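Local coordinates for protein beta-galactosidase (Bacillus circulans, PDB 4MAD) that probably hydrolyses terminal non-reducing beta-D-galactose residues from beta-D-galactosides, as a glycosidase of family 35, at residues A[246-251]-A[269-274]; A[221-224]-A[230-233]. All blocks are in the same frame, centred on the assembly; numbering follows the deposited sequence.

How the contacts relate
Two successive beta-alpha units of a closed eight-stranded parallel barrel illustrate how such a fold is built by repetition. Following the chain, contact 2 comes first: strand 218-223 ends, a short connection leads into helix 227-237, and a small loop closes where residues 221-224 meet 230-233. The chain returns through strand 244-249, whose last residues and the turn after them (246-251) meet 269-274 on helix 265-276 in contact 1, closing a longer loop. The loops lie in series, neither nesting nor crossing. What unites them is the barrel wall, where the two strands are parallel neighbours: Met246 N lies 2.9 Å from Val221 O and Phe223 N 3.0 Å from Glu247 O, both probable hydrogen bonds.

Contact 1: A[246-251]-A[269-274]; sequences MEFWHG and VETLEE
Strand residue Phe248 and helix residue Leu272 are the residues whose CA atoms come nearest across the two segments, 8.4 Å apart, and no hydrogen bond spans that gap. A single aromatic ring bridges it instead. Phe248 has CG anti to the backbone N (chi1 169°), which sends the ring outward from the barrel wall to the helix. Its far atoms CE1 and CZ reach Thr271, where the methyl does most of the touching: CG2 of Thr271 lies 3.5 Å from CE1 of Phe248, approaching the ring obliquely. Leu272 adds a looser contact through the base of its side chain, with CB 4.3 Å from CE2 of Phe248, while its side chain also touches Val335 and Phe336 of helix 327-339. Phe284 meets the Phe248 ring edge-to-face.

The neighbouring strand residues serve the other side of the wall. Trp249 NE1 donates to Glu247 OE1 over 2.9 Å, nearly within the indole plane and to the anti lone pair of the carboxylate, whose OE2 is held by a salt bridge to Arg104. Glu247 is the predicted nucleophile. Strand residues thus divide between helix packing outside and a probable catalytic residue within, the arrangement of a TIM-barrel beta-alpha-beta unit in a clan GH-A glycosidase.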
ATOM      1  N   MET A 246     -16.835   2.258  11.130  1.00 14.60           N
ATOM      2  CA  MET A 246     -16.334   2.432   9.787  1.00 18.54           C
ATOM      3  C   MET A 246     -15.156   1.550   9.335  1.00 16.36           C
ATOM      4  O   MET A 246     -15.010   1.319   8.192  1.00 16.09           O
ATOM      5  CB  MET A 246     -16.117   3.899   9.513  1.00 17.65           C
ATOM      6  CG  MET A 246     -15.767   4.187   8.171  1.00 17.53           C
ATOM      7  SD  MET A 246     -16.936   3.840   6.879  1.00 19.69           S
ATOM      8  CE  MET A 246     -18.410   4.444   7.547  1.00 19.42           C
ATOM      9  N   GLU A 247     -14.350   1.101  10.284  1.00 15.86           N
ATOM     10  CA  GLU A 247     -13.383   0.057  10.089  1.00 15.44           C
ATOM     11  C   GLU A 247     -13.465  -0.940  11.261  1.00 14.31           C
ATOM     12  O   GLU A 247     -13.085  -0.653  12.325  1.00 17.75           O
ATOM     13  CB  GLU A 247     -11.960   0.613   9.967  1.00 16.09           C
ATOM     14  CG  GLU A 247     -11.793   1.735   8.972  1.00 18.80           C
ATOM     15  CD  GLU A 247     -10.394   2.344   8.979  1.00 20.59           C
ATOM     16  OE1 GLU A 247      -9.533   1.823   9.691  1.00 19.70           O
ATOM     17  OE2 GLU A 247     -10.227   3.364   8.319  1.00 24.55           O
ATOM     18  N   PHE A 248     -14.015  -2.102  11.012  1.00 14.54           N
ATOM     19  CA  PHE A 248     -13.982  -3.201  11.959  1.00 14.45           C
ATOM     20  C   PHE A 248     -12.794  -4.048  11.523  1.00 15.80           C
ATOM     21  O   PHE A 248     -12.860  -4.754  10.552  1.00 15.05           O
ATOM     22  CB  PHE A 248     -15.298  -3.977  11.921  1.00 12.93           C
ATOM     23  CG  PHE A 248     -15.293  -5.297  12.664  1.00 13.85           C
ATOM     24  CD1 PHE A 248     -14.613  -5.480  13.832  1.00 18.10           C
ATOM     25  CD2 PHE A 248     -16.023  -6.363  12.196  1.00 16.00           C
ATOM     26  CE1 PHE A 248     -14.673  -6.708  14.460  1.00 13.66           C
ATOM     27  CE2 PHE A 248     -16.022  -7.530  12.822  1.00 14.24           C
ATOM     28  CZ  PHE A 248     -15.366  -7.686  13.960  1.00 12.76           C
ATOM     29  N   TRP A 249     -11.723  -3.955  12.294  1.00 15.93           N
ATOM     30  CA  TRP A 249     -10.482  -4.603  11.970  1.00 16.68           C
ATOM     31  C   TRP A 249     -10.616  -6.067  12.392  1.00 16.29           C
ATOM     32  O   TRP A 249     -10.213  -6.449  13.443  1.00 16.84           O
ATOM     33  CB  TRP A 249      -9.274  -3.936  12.681  1.00 17.65           C
ATOM     34  CG  TRP A 249      -9.170  -2.492  12.423  1.00 16.35           C
ATOM     35  CD1 TRP A 249      -9.326  -1.907  11.260  1.00 19.68           C
ATOM     36  CD2 TRP A 249      -8.869  -1.462  13.359  1.00 17.63           C
ATOM     37  NE1 TRP A 249      -9.169  -0.570  11.373  1.00 22.26           N
ATOM     38  CE2 TRP A 249      -8.903  -0.269  12.674  1.00 18.96           C
ATOM     39  CE3 TRP A 249      -8.605  -1.440  14.713  1.00 19.61           C
ATOM     40  CZ2 TRP A 249      -8.671   0.933  13.284  1.00 25.06           C
ATOM     41  CZ3 TRP A 249      -8.393  -0.250  15.310  1.00 23.20           C
ATOM     42  CH2 TRP A 249      -8.415   0.910  14.602  1.00 23.39           C
ATOM     43  N   HIS A 250     -11.217  -6.858  11.544  1.00 17.14           N
ATOM     44  CA  HIS A 250     -11.492  -8.247  11.885  1.00 17.18           C
ATOM     45  C   HIS A 250     -10.308  -9.147  11.604  1.00 16.51           C
ATOM     46  O   HIS A 250     -10.308 -10.292  11.891  1.00 16.45           O
ATOM     47  CB  HIS A 250     -12.712  -8.767  11.145  1.00 15.96           C
ATOM     48  CG  HIS A 250     -12.462  -9.033   9.715  1.00 18.88           C
ATOM     49  ND1 HIS A 250     -12.324  -8.035   8.786  1.00 20.25           N
ATOM     50  CD2 HIS A 250     -12.264 -10.182   9.056  1.00 15.05           C
ATOM     51  CE1 HIS A 250     -12.081  -8.561   7.610  1.00 13.74           C
ATOM     52  NE2 HIS A 250     -12.042  -9.859   7.744  1.00 25.38           N
ATOM     53  N   GLY A 251      -9.303  -8.551  11.020  1.00 15.96           N
ATOM     54  CA  GLY A 251      -8.067  -9.173  10.683  1.00 16.98           C
ATOM     55  C   GLY A 251      -6.968  -8.181  11.025  1.00 16.51           C
ATOM     56  O   GLY A 251      -7.192  -7.352  11.822  1.00 15.88           O
ATOM     57  N   VAL A 269     -16.890 -13.198  15.036  1.00 16.94           N
ATOM     58  CA  VAL A 269     -18.340 -13.251  15.263  1.00 17.61           C
ATOM     59  C   VAL A 269     -18.702 -12.585  16.583  1.00 16.89           C
ATOM     60  O   VAL A 269     -19.643 -11.873  16.690  1.00 17.28           O
ATOM     61  CB  VAL A 269     -18.856 -14.679  15.218  1.00 18.29           C
ATOM     62  CG1 VAL A 269     -20.142 -14.828  15.915  1.00 19.07           C
ATOM     63  CG2 VAL A 269     -18.914 -15.183  13.859  1.00 20.68           C
ATOM     64  N   GLU A 270     -17.892 -12.785  17.595  1.00 17.89           N
ATOM     65  CA  GLU A 270     -18.298 -12.289  18.867  1.00 15.53           C
ATOM     66  C   GLU A 270     -18.402 -10.772  18.842  1.00 18.35           C
ATOM     67  O   GLU A 270     -19.302 -10.194  19.375  1.00 16.07           O
ATOM     68  CB  GLU A 270     -17.335 -12.736  19.928  1.00 19.28           C
ATOM     69  CG  GLU A 270     -17.565 -12.098  21.221  1.00 31.90           C
ATOM     70  CD  GLU A 270     -17.007 -12.895  22.400  1.00 38.73           C
ATOM     71  OE1 GLU A 270     -16.251 -13.794  22.195  1.00 36.06           O
ATOM     72  OE2 GLU A 270     -17.327 -12.575  23.515  1.00 41.17           O
ATOM     73  N   THR A 271     -17.417 -10.152  18.246  1.00 13.74           N
ATOM     74  CA  THR A 271     -17.436  -8.709  18.106  1.00 14.37           C
ATOM     75  C   THR A 271     -18.485  -8.173  17.147  1.00 14.88           C
ATOM     76  O   THR A 271     -19.037  -7.169  17.379  1.00 16.92           O
ATOM     77  CB  THR A 271     -16.061  -8.072  17.829  1.00 13.90           C
ATOM     78  OG1 THR A 271     -15.191  -8.318  18.916  1.00 16.94           O
ATOM     79  CG2 THR A 271     -16.195  -6.631  17.660  1.00 20.12           C
ATOM     80  N   LEU A 272     -18.725  -8.892  16.072  1.00 14.78           N
ATOM     81  CA  LEU A 272     -19.699  -8.486  15.108  1.00 14.86           C
ATOM     82  C   LEU A 272     -21.078  -8.464  15.752  1.00 16.77           C
ATOM     83  O   LEU A 272     -21.813  -7.577  15.566  1.00 15.47           O
ATOM     84  CB  LEU A 272     -19.706  -9.446  13.932  1.00 14.22           C
ATOM     85  CG  LEU A 272     -20.812  -9.281  12.902  1.00 17.17           C
ATOM     86  CD1 LEU A 272     -20.761  -7.943  12.390  1.00 15.69           C
ATOM     87  CD2 LEU A 272     -20.687 -10.224  11.826  1.00 14.75           C
ATOM     88  N   GLU A 273     -21.394  -9.488  16.524  1.00 18.07           N
ATOM     89  CA  GLU A 273     -22.669  -9.564  17.224  1.00 19.67           C
ATOM     90  C   GLU A 273     -22.796  -8.397  18.177  1.00 19.70           C
ATOM     91  O   GLU A 273     -23.822  -7.810  18.292  1.00 17.57           O
ATOM     92  CB  GLU A 273     -22.812 -10.868  17.996  1.00 22.57           C
ATOM     93  CG  GLU A 273     -23.057 -12.052  17.157  1.00 27.75           C
ATOM     94  CD  GLU A 273     -24.537 -12.261  16.900  1.00 32.94           C
ATOM     95  OE1 GLU A 273     -25.317 -11.400  17.272  1.00 33.37           O
ATOM     96  OE2 GLU A 273     -24.896 -13.272  16.336  1.00 33.93           O
ATOM     97  N   GLU A 274     -21.696  -8.042  18.820  1.00 18.56           N
ATOM     98  CA  GLU A 274     -21.705  -6.947  19.755  1.00 18.70           C
ATOM     99  C   GLU A 274     -22.112  -5.704  19.002  1.00 17.77           C
ATOM    100  O   GLU A 274     -22.794  -4.901  19.504  1.00 18.52           O
ATOM    101  CB  GLU A 274     -20.333  -6.765  20.404  1.00 20.55           C
ATOM    102  CG  GLU A 274     -20.339  -6.198  21.766  1.00 28.07           C
ATOM    103  CD  GLU A 274     -18.935  -5.809  22.304  1.00 34.40           C
ATOM    104  OE1 GLU A 274     -17.924  -6.079  21.647  1.00 33.49           O
ATOM    105  OE2 GLU A 274     -18.890  -5.219  23.376  1.00 28.24           O
TER

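Contact 2: A[221-224]-A[230-233]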
ATOM      1  N   VAL A 221     -16.656   5.494  14.353  1.00 15.12           N
ATOM      2  CA  VAL A 221     -15.431   4.990  14.937  1.00 16.02           C
ATOM      3  C   VAL A 221     -14.943   3.680  14.327  1.00 15.79           C
ATOM      4  O   VAL A 221     -15.723   2.957  13.742  1.00 17.62           O
ATOM      5  CB  VAL A 221     -15.595   4.786  16.454  1.00 20.00           C
ATOM      6  CG1 VAL A 221     -15.845   6.117  17.147  1.00 20.00           C
ATOM      7  CG2 VAL A 221     -16.722   3.807  16.742  1.00 20.00           C
ATOM      8  N   ASN A 222     -13.642   3.503  14.603  1.00 15.75           N
ATOM      9  CA  ASN A 222     -12.920   2.386  14.105  1.00 13.95           C
ATOM     10  C   ASN A 222     -12.351   1.549  15.228  1.00 16.18           C
ATOM     11  O   ASN A 222     -11.811   2.069  16.129  1.00 16.72           O
ATOM     12  CB  ASN A 222     -11.782   2.912  13.246  1.00 15.30           C
ATOM     13  CG  ASN A 222     -12.261   3.735  12.098  1.00 15.76           C
ATOM     14  OD1 ASN A 222     -13.358   3.585  11.662  1.00 15.86           O
ATOM     15  ND2 ASN A 222     -11.382   4.545  11.555  1.00 22.31           N
ATOM     16  N   PHE A 223     -12.477   0.248  15.142  1.00 15.22           N
ATOM     17  CA  PHE A 223     -11.999  -0.582  16.184  1.00 15.02           C
ATOM     18  C   PHE A 223     -11.931  -2.069  15.839  1.00 15.09           C
ATOM     19  O   PHE A 223     -12.475  -2.513  14.898  1.00 13.57           O
ATOM     20  CB  PHE A 223     -12.801  -0.363  17.447  1.00 19.30           C
ATOM     21  CG  PHE A 223     -14.262  -0.699  17.323  1.00 16.45           C
ATOM     22  CD1 PHE A 223     -14.692  -1.991  17.369  1.00 18.53           C
ATOM     23  CD2 PHE A 223     -15.214   0.275  17.224  1.00 19.01           C
ATOM     24  CE1 PHE A 223     -16.013  -2.280  17.290  1.00 20.32           C
ATOM     25  CE2 PHE A 223     -16.541  -0.021  17.119  1.00 21.75           C
ATOM     26  CZ  PHE A 223     -16.943  -1.275  17.169  1.00 20.63           C
ATOM     27  N   GLY A 224     -11.193  -2.789  16.652  1.00 12.99           N
ATOM     28  CA  GLY A 224     -11.097  -4.201  16.497  1.00 15.17           C
ATOM     29  C   GLY A 224     -11.856  -5.049  17.507  1.00 15.68           C
ATOM     30  O   GLY A 224     -12.163  -6.188  17.268  1.00 17.60           O
ATOM     31  N   ALA A 230     -16.676   1.211  22.755  1.00 17.79           N
ATOM     32  CA  ALA A 230     -16.391   2.111  21.667  1.00 18.22           C
ATOM     33  C   ALA A 230     -17.572   2.986  21.320  1.00 18.86           C
ATOM     34  O   ALA A 230     -17.439   4.189  21.185  1.00 17.06           O
ATOM     35  CB  ALA A 230     -15.945   1.369  20.479  1.00 16.89           C
ATOM     36  N   PHE A 231     -18.725   2.373  21.204  1.00 18.42           N
ATOM     37  CA  PHE A 231     -19.943   3.143  20.956  1.00 18.33           C
ATOM     38  C   PHE A 231     -20.316   4.088  22.106  1.00 18.27           C
ATOM     39  O   PHE A 231     -20.822   5.151  21.904  1.00 18.88           O
ATOM     40  CB  PHE A 231     -21.079   2.247  20.555  1.00 19.67           C
ATOM     41  CG  PHE A 231     -20.950   1.660  19.185  1.00 20.91           C
ATOM     42  CD1 PHE A 231     -20.372   2.343  18.137  1.00 20.13           C
ATOM     43  CD2 PHE A 231     -21.453   0.423  18.937  1.00 16.72           C
ATOM     44  CE1 PHE A 231     -20.345   1.784  16.896  1.00 20.32           C
ATOM     45  CE2 PHE A 231     -21.410  -0.113  17.720  1.00 23.20           C
ATOM     46  CZ  PHE A 231     -20.853   0.549  16.690  1.00 21.59           C
ATOM     47  N   ALA A 232     -20.022   3.660  23.321  1.00 20.60           N
ATOM     48  CA  ALA A 232     -20.272   4.489  24.467  1.00 20.29           C
ATOM     49  C   ALA A 232     -19.448   5.758  24.432  1.00 20.08           C
ATOM     50  O   ALA A 232     -19.954   6.788  24.705  1.00 20.98           O
ATOM     51  CB  ALA A 232     -20.022   3.758  25.687  1.00 19.53           C
ATOM     52  N   GLN A 233     -18.186   5.642  24.076  1.00 19.97           N
ATOM     53  CA  GLN A 233     -17.325   6.795  23.930  1.00 19.83           C
ATOM     54  C   GLN A 233     -17.824   7.719  22.871  1.00 19.00           C
ATOM     55  O   GLN A 233     -17.902   8.866  23.090  1.00 21.04           O
ATOM     56  CB  GLN A 233     -15.917   6.391  23.569  1.00 20.62           C
ATOM     57  CG  GLN A 233     -15.046   6.352  24.701  1.00 32.76           C
ATOM     58  CD  GLN A 233     -14.804   7.714  25.298  1.00 32.12           C
ATOM     59  OE1 GLN A 233     -15.448   8.674  24.992  1.00 45.52           O
ATOM     60  NE2 GLN A 233     -13.900   7.777  26.116  1.00 42.69           N
TER
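Phe223 and Ala230 make the tightest meeting between strand 218-223 and the helix that follows it: CB of Ala230 sits 3.5 Å from CD2 of Phe223 and 3.7 Å from CE2 of the same ring. The methyl comes in obliquely along one side of the ring. Phe223 carries its CG between the backbone N and the carbonyl carbon (chi1 62°), a rotamer that stands the ring out from the strand toward the helix, tilted back over Val221, whose CG2 meets its edge in the plane.

The same ring turns an edge to Phe231. The two form a T-shaped pair, centroids 5.7 Å apart and planes at 83°, in which CE2 of Phe223 lies over one face of Phe231, 4.2 Å from its CE1. The first bond of the Phe231 side chain does not aim at the strand, yet the ring reaches it, with CG anti to the carbonyl carbon (chi1 -71°).

Packing of this kind between strand and helix belongs to the outer layer of a TIM barrel, here in the beta-alpha-beta unit made by strand 218-223, helix 227-237 and strand 244-249. The residue between the two hydrophobic strand positions faces the other way: Asn222 ND2 hydrogen-bonds to Glu171, the predicted proton donor, so the same short strand carries helix packing on one face and an active-site neighbour on the other.

Val221 completes the apolar cluster through one branch. Its CG2 crosses to the Phe231 ring, 4.2 Å from both CD1 and CE1 of Phe231, and approaches that ring obliquely. Leu243 and Gln278, from loops, also touch Phe231, and Pro204 packs on Ala230.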